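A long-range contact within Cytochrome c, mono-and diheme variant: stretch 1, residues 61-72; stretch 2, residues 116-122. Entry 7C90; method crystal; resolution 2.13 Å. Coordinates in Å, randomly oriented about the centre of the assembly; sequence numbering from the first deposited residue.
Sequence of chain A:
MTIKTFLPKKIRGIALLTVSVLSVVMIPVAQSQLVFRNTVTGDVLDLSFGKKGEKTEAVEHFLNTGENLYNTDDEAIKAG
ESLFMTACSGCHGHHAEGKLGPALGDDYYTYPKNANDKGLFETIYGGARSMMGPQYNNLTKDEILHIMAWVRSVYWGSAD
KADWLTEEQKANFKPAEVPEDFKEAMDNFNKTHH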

ATOM      1  N   HIS A  61     -19.779 -27.017   9.123  1.00 30.91           N
ATOM      2  CA  HIS A  61     -18.878 -28.019   8.490  1.00 35.73           C
ATOM      3  C   HIS A  61     -17.419 -27.531   8.596  1.00 34.54           C
ATOM      4  O   HIS A  61     -16.520 -28.333   8.960  1.00 28.80           O
ATOM      5  N   PHE A  62     -17.200 -26.245   8.319  1.00 31.76           N
ATOM      6  CA  PHE A  62     -15.842 -25.666   8.253  1.00 32.36           C
ATOM      7  C   PHE A  62     -15.240 -25.681   9.653  1.00 32.51           C
ATOM      8  O   PHE A  62     -14.067 -26.096   9.771  1.00 33.43           O
ATOM      9  N   LEU A  63     -16.002 -25.261  10.665  1.00 33.36           N
ATOM     10  CA  LEU A  63     -15.485 -25.156  12.054  1.00 37.28           C
ATOM     11  C   LEU A  63     -15.054 -26.546  12.540  1.00 39.54           C
ATOM     12  O   LEU A  63     -14.134 -26.595  13.379  1.00 40.80           O
ATOM     13  N   ASN A  64     -15.644 -27.615  11.998  1.00 40.48           N
ATOM     14  CA  ASN A  64     -15.387 -29.016  12.434  1.00 43.26           C
ATOM     15  C   ASN A  64     -14.240 -29.650  11.650  1.00 41.19           C
ATOM     16  O   ASN A  64     -13.597 -30.524  12.218  1.00 42.28           O
ATOM     17  N   THR A  65     -14.050 -29.289  10.374  1.00 40.08           N
ATOM     18  CA  THR A  65     -13.210 -30.070   9.423  1.00 37.92           C
ATOM     19  C   THR A  65     -12.172 -29.210   8.706  1.00 36.71           C
ATOM     20  O   THR A  65     -11.267 -29.801   8.078  1.00 39.07           O
ATOM     21  N   GLY A  66     -12.328 -27.886   8.698  1.00 35.12           N
ATOM     22  CA  GLY A  66     -11.442 -27.007   7.922  1.00 34.40           C
ATOM     23  C   GLY A  66     -11.641 -27.187   6.425  1.00 33.99           C
ATOM     24  O   GLY A  66     -10.760 -26.750   5.687  1.00 39.08           O
ATOM     25  N   GLU A  67     -12.755 -27.798   6.003  1.00 33.61           N
ATOM     26  CA  GLU A  67     -13.140 -27.980   4.581  1.00 35.87           C
ATOM     27  C   GLU A  67     -14.207 -26.939   4.222  1.00 33.77           C
ATOM     28  O   GLU A  67     -15.131 -26.742   5.020  1.00 32.76           O
ATOM     29  N   ASN A  68     -14.083 -26.312   3.045  1.00 30.38           N
ATOM     30  CA  ASN A  68     -15.017 -25.264   2.551  1.00 28.43           C
ATOM     31  C   ASN A  68     -15.979 -25.890   1.534  1.00 29.66           C
ATOM     32  O   ASN A  68     -15.548 -26.086   0.410  1.00 29.10           O
ATOM     33  N   LEU A  69     -17.210 -26.226   1.943  1.00 32.37           N
ATOM     34  CA  LEU A  69     -18.222 -26.878   1.082  1.00 37.02           C
ATOM     35  C   LEU A  69     -18.507 -26.002  -0.128  1.00 36.27           C
ATOM     36  O   LEU A  69     -19.027 -26.548  -1.096  1.00 38.53           O
ATOM     37  N   TYR A  70     -18.273 -24.690  -0.059  1.00 32.24           N
ATOM     38  CA  TYR A  70     -18.667 -23.795  -1.178  1.00 28.79           C
ATOM     39  C   TYR A  70     -17.685 -23.908  -2.343  1.00 28.29           C
ATOM     40  O   TYR A  70     -18.064 -23.375  -3.380  1.00 26.15           O
ATOM     41  N   ASN A  71     -16.531 -24.585  -2.212  1.00 27.98           N
ATOM     42  CA  ASN A  71     -15.550 -24.692  -3.321  1.00 31.17           C
ATOM     43  C   ASN A  71     -16.191 -25.261  -4.601  1.00 34.96           C
ATOM     44  O   ASN A  71     -15.655 -24.967  -5.689  1.00 32.30           O
ATOM     45  N   THR A  72     -17.244 -26.074  -4.503  1.00 36.18           N
ATOM     46  CA  THR A  72     -17.837 -26.815  -5.658  1.00 42.80           C
ATOM     47  C   THR A  72     -19.184 -26.193  -6.053  1.00 45.35           C
ATOM     48  O   THR A  72     -19.824 -26.719  -6.969  1.00 52.15           O
ATOM     49  N   ASN A 116      -4.032 -23.973   1.860  1.00 26.42           N
ATOM     50  CA  ASN A 116      -5.152 -24.814   2.350  1.00 28.34           C
ATOM     51  C   ASN A 116      -6.246 -23.896   2.917  1.00 29.21           C
ATOM     52  O   ASN A 116      -5.965 -22.708   3.204  1.00 26.60           O
ATOM     53  N   ASP A 117      -7.476 -24.407   3.036  1.00 26.38           N
ATOM     54  CA  ASP A 117      -8.650 -23.571   3.374  1.00 27.17           C
ATOM     55  C   ASP A 117      -8.622 -23.179   4.864  1.00 26.51           C
ATOM     56  O   ASP A 117      -9.089 -22.052   5.176  1.00 24.53           O
ATOM     57  N   LYS A 118      -8.069 -23.996   5.756  1.00 24.05           N
ATOM     58  CA  LYS A 118      -7.989 -23.613   7.192  1.00 26.01           C
ATOM     59  C   LYS A 118      -7.083 -22.387   7.311  1.00 25.62           C
ATOM     60  O   LYS A 118      -7.450 -21.439   7.992  1.00 26.62           O
ATOM     61  N   GLY A 119      -5.928 -22.396   6.644  1.00 26.11           N
ATOM     62  CA  GLY A 119      -5.002 -21.252   6.713  1.00 26.98           C
ATOM     63  C   GLY A 119      -5.598 -20.001   6.076  1.00 24.89           C
ATOM     64  O   GLY A 119      -5.495 -18.928   6.672  1.00 25.31           O
ATOM     65  N   LEU A 120      -6.214 -20.131   4.905  1.00 23.77           N
ATOM     66  CA  LEU A 120      -6.815 -18.999   4.158  1.00 25.02           C
ATOM     67  C   LEU A 120      -7.869 -18.332   5.031  1.00 24.41           C
ATOM     68  O   LEU A 120      -7.874 -17.090   5.084  1.00 23.13           O
ATOM     69  N   PHE A 121      -8.760 -19.115   5.641  1.00 23.19           N
ATOM     70  CA  PHE A 121      -9.801 -18.564   6.540  1.00 24.15           C
ATOM     71  C   PHE A 121      -9.075 -17.793   7.670  1.00 23.62           C
ATOM     72  O   PHE A 121      -9.407 -16.630   7.921  1.00 22.86           O
ATOM     73  N   GLU A 122      -8.027 -18.370   8.265  1.00 20.35           N
ATOM     74  CA  GLU A 122      -7.310 -17.702   9.399  1.00 22.76           C
ATOM     75  C   GLU A 122      -6.789 -16.354   8.934  1.00 20.37           C
ATOM     76  O   GLU A 122      -6.918 -15.408   9.703  1.00 23.35           O
TER

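Two waters do much of the polar work in this contact, which has a single direct hydrogen bond across it. The first sits where the backbones run closest, G66 CA to K118 CA at 4.9 Å. There G66 O and K118 N lie 3.9 Å apart, too far for a direct bond, and water 1 bridges them, donating to G66 O at 2.7 Å and accepting from K118 N at 3.0 Å. K118 N is at the first turn of its helix, where amides lack helical acceptors, so the water supplies one. G66, the first residue after helix 61-65, leaves helical geometry with positive phi, a conformation that favours glycine; an ideal CB here would point toward the other stretch and lie 3.6 Å from K118 CB.

D117 is the polar hub. Its CA-to-CB bond points toward stretch 1, and with chi1 m, D117 OD2 accepts from N71 ND2 at 2.7 Å; N71, also chi1 m, has its CA-to-CB bond pointing toward stretch 2. The same D117 OD2 accepts from water 2 at 2.6 Å, and that water accepts from N68 N at 2.7 Å, so one carboxylate oxygen ties down both a side chain and a backbone amide. N68, chi1 t, turns OD1 back to Y70 N (3.0 Å).

The apolar packing centres on F62 and F121, both t and both pointing toward the opposite stretch. F62 CZ reaches F121 CB at 3.3 Å, while F62 CE2 lies over one face of the F121 ring; the planes meet obliquely at 45°, centroids 4.8 Å apart. D117 O approaches the edge of the F62 ring, 3.7 Å from CZ.

The K118 CA-to-CB bond points sideways; the chain is t, t, t, m, and its NZ forms a salt bridge with E122 OE2 at 2.9 Å. N116 caps the helix, its OD1 accepting from G119 N at 2.9 Å.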

ATOM      1  CB  HIS A  61     -19.265 -28.286   7.037  1.00 35.98           C
ATOM      2  CG  HIS A  61     -18.486 -29.409   6.436  1.00 40.29           C
ATOM      3  ND1 HIS A  61     -18.624 -30.712   6.874  1.00 41.00           N
ATOM      4  CD2 HIS A  61     -17.541 -29.435   5.470  1.00 42.03           C
ATOM      5  CE1 HIS A  61     -17.827 -31.493   6.184  1.00 43.07           C
ATOM      6  NE2 HIS A  61     -17.156 -30.738   5.312  1.00 43.44           N
ATOM      7  CB  PHE A  62     -15.819 -24.270   7.629  1.00 31.96           C
ATOM      8  CG  PHE A  62     -14.428 -23.685   7.607  1.00 30.20           C
ATOM      9  CD1 PHE A  62     -13.515 -24.095   6.651  1.00 32.25           C
ATOM     10  CD2 PHE A  62     -14.002 -22.822   8.597  1.00 29.39           C
ATOM     11  CE1 PHE A  62     -12.227 -23.588   6.632  1.00 32.61           C
ATOM     12  CE2 PHE A  62     -12.697 -22.334   8.596  1.00 32.17           C
ATOM     13  CZ  PHE A  62     -11.817 -22.716   7.610  1.00 30.92           C
ATOM     14  CB  LEU A  63     -16.525 -24.535  12.994  1.00 37.61           C
ATOM     15  CG  LEU A  63     -16.916 -23.092  12.677  1.00 43.35           C
ATOM     16  CD1 LEU A  63     -17.824 -22.528  13.753  1.00 44.86           C
ATOM     17  CD2 LEU A  63     -15.683 -22.236  12.494  1.00 45.79           C
ATOM     18  CB  ASN A  64     -16.629 -29.898  12.284  1.00 44.15           C
ATOM     19  CG  ASN A  64     -17.669 -29.617  13.348  1.00 51.32           C
ATOM     20  OD1 ASN A  64     -17.342 -29.509  14.531  1.00 55.05           O
ATOM     21  ND2 ASN A  64     -18.923 -29.493  12.937  1.00 54.24           N
ATOM     22  CB  THR A  65     -14.061 -30.747   8.340  1.00 43.34           C
ATOM     23  OG1 THR A  65     -14.617 -29.737   7.483  1.00 38.73           O
ATOM     24  CG2 THR A  65     -15.154 -31.611   8.933  1.00 43.32           C
ATOM     25  CB  GLU A  67     -13.672 -29.383   4.306  1.00 43.94           C
ATOM     26  CG  GLU A  67     -14.058 -29.588   2.841  1.00 55.46           C
ATOM     27  CD  GLU A  67     -14.523 -30.984   2.448  1.00 65.37           C
ATOM     28  OE1 GLU A  67     -15.201 -31.642   3.276  1.00 65.10           O
ATOM     29  OE2 GLU A  67     -14.202 -31.412   1.310  1.00 72.93           O
ATOM     30  CB  ASN A  68     -14.257 -24.078   1.947  1.00 28.95           C
ATOM     31  CG  ASN A  68     -15.200 -22.971   1.524  1.00 29.36           C
ATOM     32  OD1 ASN A  68     -16.418 -23.119   1.659  1.00 30.02           O
ATOM     33  ND2 ASN A  68     -14.653 -21.866   1.044  1.00 25.92           N
ATOM     34  CB  LEU A  69     -19.539 -27.073   1.839  1.00 40.67           C
ATOM     35  CG  LEU A  69     -19.552 -28.151   2.910  1.00 45.40           C
ATOM     36  CD1 LEU A  69     -20.973 -28.365   3.415  1.00 49.37           C
ATOM     37  CD2 LEU A  69     -18.927 -29.442   2.398  1.00 46.70           C
ATOM     38  CB  TYR A  70     -18.824 -22.330  -0.767  1.00 29.75           C
ATOM     39  CG  TYR A  70     -19.944 -22.032   0.197  1.00 30.48           C
ATOM     40  CD1 TYR A  70     -21.226 -22.569   0.053  1.00 33.33           C
ATOM     41  CD2 TYR A  70     -19.718 -21.180   1.260  1.00 30.67           C
ATOM     42  CE1 TYR A  70     -22.242 -22.258   0.949  1.00 32.11           C
ATOM     43  CE2 TYR A  70     -20.719 -20.846   2.153  1.00 30.08           C
ATOM     44  CZ  TYR A  70     -21.988 -21.383   1.997  1.00 35.12           C
ATOM     45  OH  TYR A  70     -22.943 -21.031   2.904  1.00 29.66           O
ATOM     46  CB  ASN A  71     -14.304 -25.494  -2.930  1.00 32.56           C
ATOM     47  CG  ASN A  71     -13.412 -24.716  -1.985  1.00 35.44           C
ATOM     48  OD1 ASN A  71     -13.554 -23.496  -1.876  1.00 30.32           O
ATOM     49  ND2 ASN A  71     -12.520 -25.404  -1.287  1.00 29.82           N
ATOM     50  CB  THR A  72     -17.957 -28.315  -5.343  1.00 41.15           C
ATOM     51  OG1 THR A  72     -18.584 -28.495  -4.074  1.00 51.44           O
ATOM     52  CG2 THR A  72     -16.620 -29.015  -5.281  1.00 43.45           C
ATOM     53  CB  ASN A 116      -4.616 -25.908   3.279  1.00 29.49           C
ATOM     54  CG  ASN A 116      -4.145 -25.399   4.620  1.00 33.24           C
ATOM     55  OD1 ASN A 116      -4.920 -24.839   5.404  1.00 38.21           O
ATOM     56  ND2 ASN A 116      -2.863 -25.593   4.890  1.00 33.79           N
ATOM     57  CB  ASP A 117      -9.950 -24.224   2.904  1.00 32.55           C
ATOM     58  CG  ASP A 117     -10.161 -24.080   1.396  1.00 32.55           C
ATOM     59  OD1 ASP A 117      -9.554 -23.152   0.786  1.00 29.71           O
ATOM     60  OD2 ASP A 117     -10.917 -24.903   0.846  1.00 33.44           O
ATOM     61  CB  LYS A 118      -7.458 -24.754   8.054  1.00 27.20           C
ATOM     62  CG  LYS A 118      -7.214 -24.396   9.521  1.00 26.75           C
ATOM     63  CD  LYS A 118      -7.080 -25.628  10.381  1.00 28.87           C
ATOM     64  CE  LYS A 118      -6.829 -25.346  11.846  1.00 31.18           C
ATOM     65  NZ  LYS A 118      -5.538 -24.657  12.058  1.00 33.85           N
ATOM     66  CB  LEU A 120      -7.437 -19.503   2.855  1.00 26.53           C
ATOM     67  CG  LEU A 120      -8.019 -18.432   1.934  1.00 28.43           C
ATOM     68  CD1 LEU A 120      -7.017 -17.339   1.632  1.00 24.52           C
ATOM     69  CD2 LEU A 120      -8.520 -19.081   0.651  1.00 29.48           C
ATOM     70  CB  PHE A 121     -10.715 -19.662   7.075  1.00 23.52           C
ATOM     71  CG  PHE A 121     -11.762 -19.139   8.012  1.00 26.17           C
ATOM     72  CD1 PHE A 121     -11.494 -19.001   9.372  1.00 28.54           C
ATOM     73  CD2 PHE A 121     -13.001 -18.758   7.541  1.00 31.87           C
ATOM     74  CE1 PHE A 121     -12.444 -18.469  10.231  1.00 26.92           C
ATOM     75  CE2 PHE A 121     -13.959 -18.248   8.412  1.00 32.34           C
ATOM     76  CZ  PHE A 121     -13.676 -18.107   9.746  1.00 27.32           C
ATOM     77  CB  GLU A 122      -6.170 -18.548   9.967  1.00 21.69           C
ATOM     78  CG  GLU A 122      -6.695 -19.794  10.636  1.00 23.79           C
ATOM     79  CD  GLU A 122      -5.690 -20.928  10.798  1.00 31.23           C
ATOM     80  OE1 GLU A 122      -4.698 -20.972  10.024  1.00 28.12           O
ATOM     81  OE2 GLU A 122      -5.914 -21.781  11.686  1.00 32.69           O
TER
HETATM   82  O   HOH W   1      -8.066 -26.946   5.327  1.00 34.61           O
HETATM   83  O   HOH W   2     -11.949 -27.138   1.651  1.00 31.27           O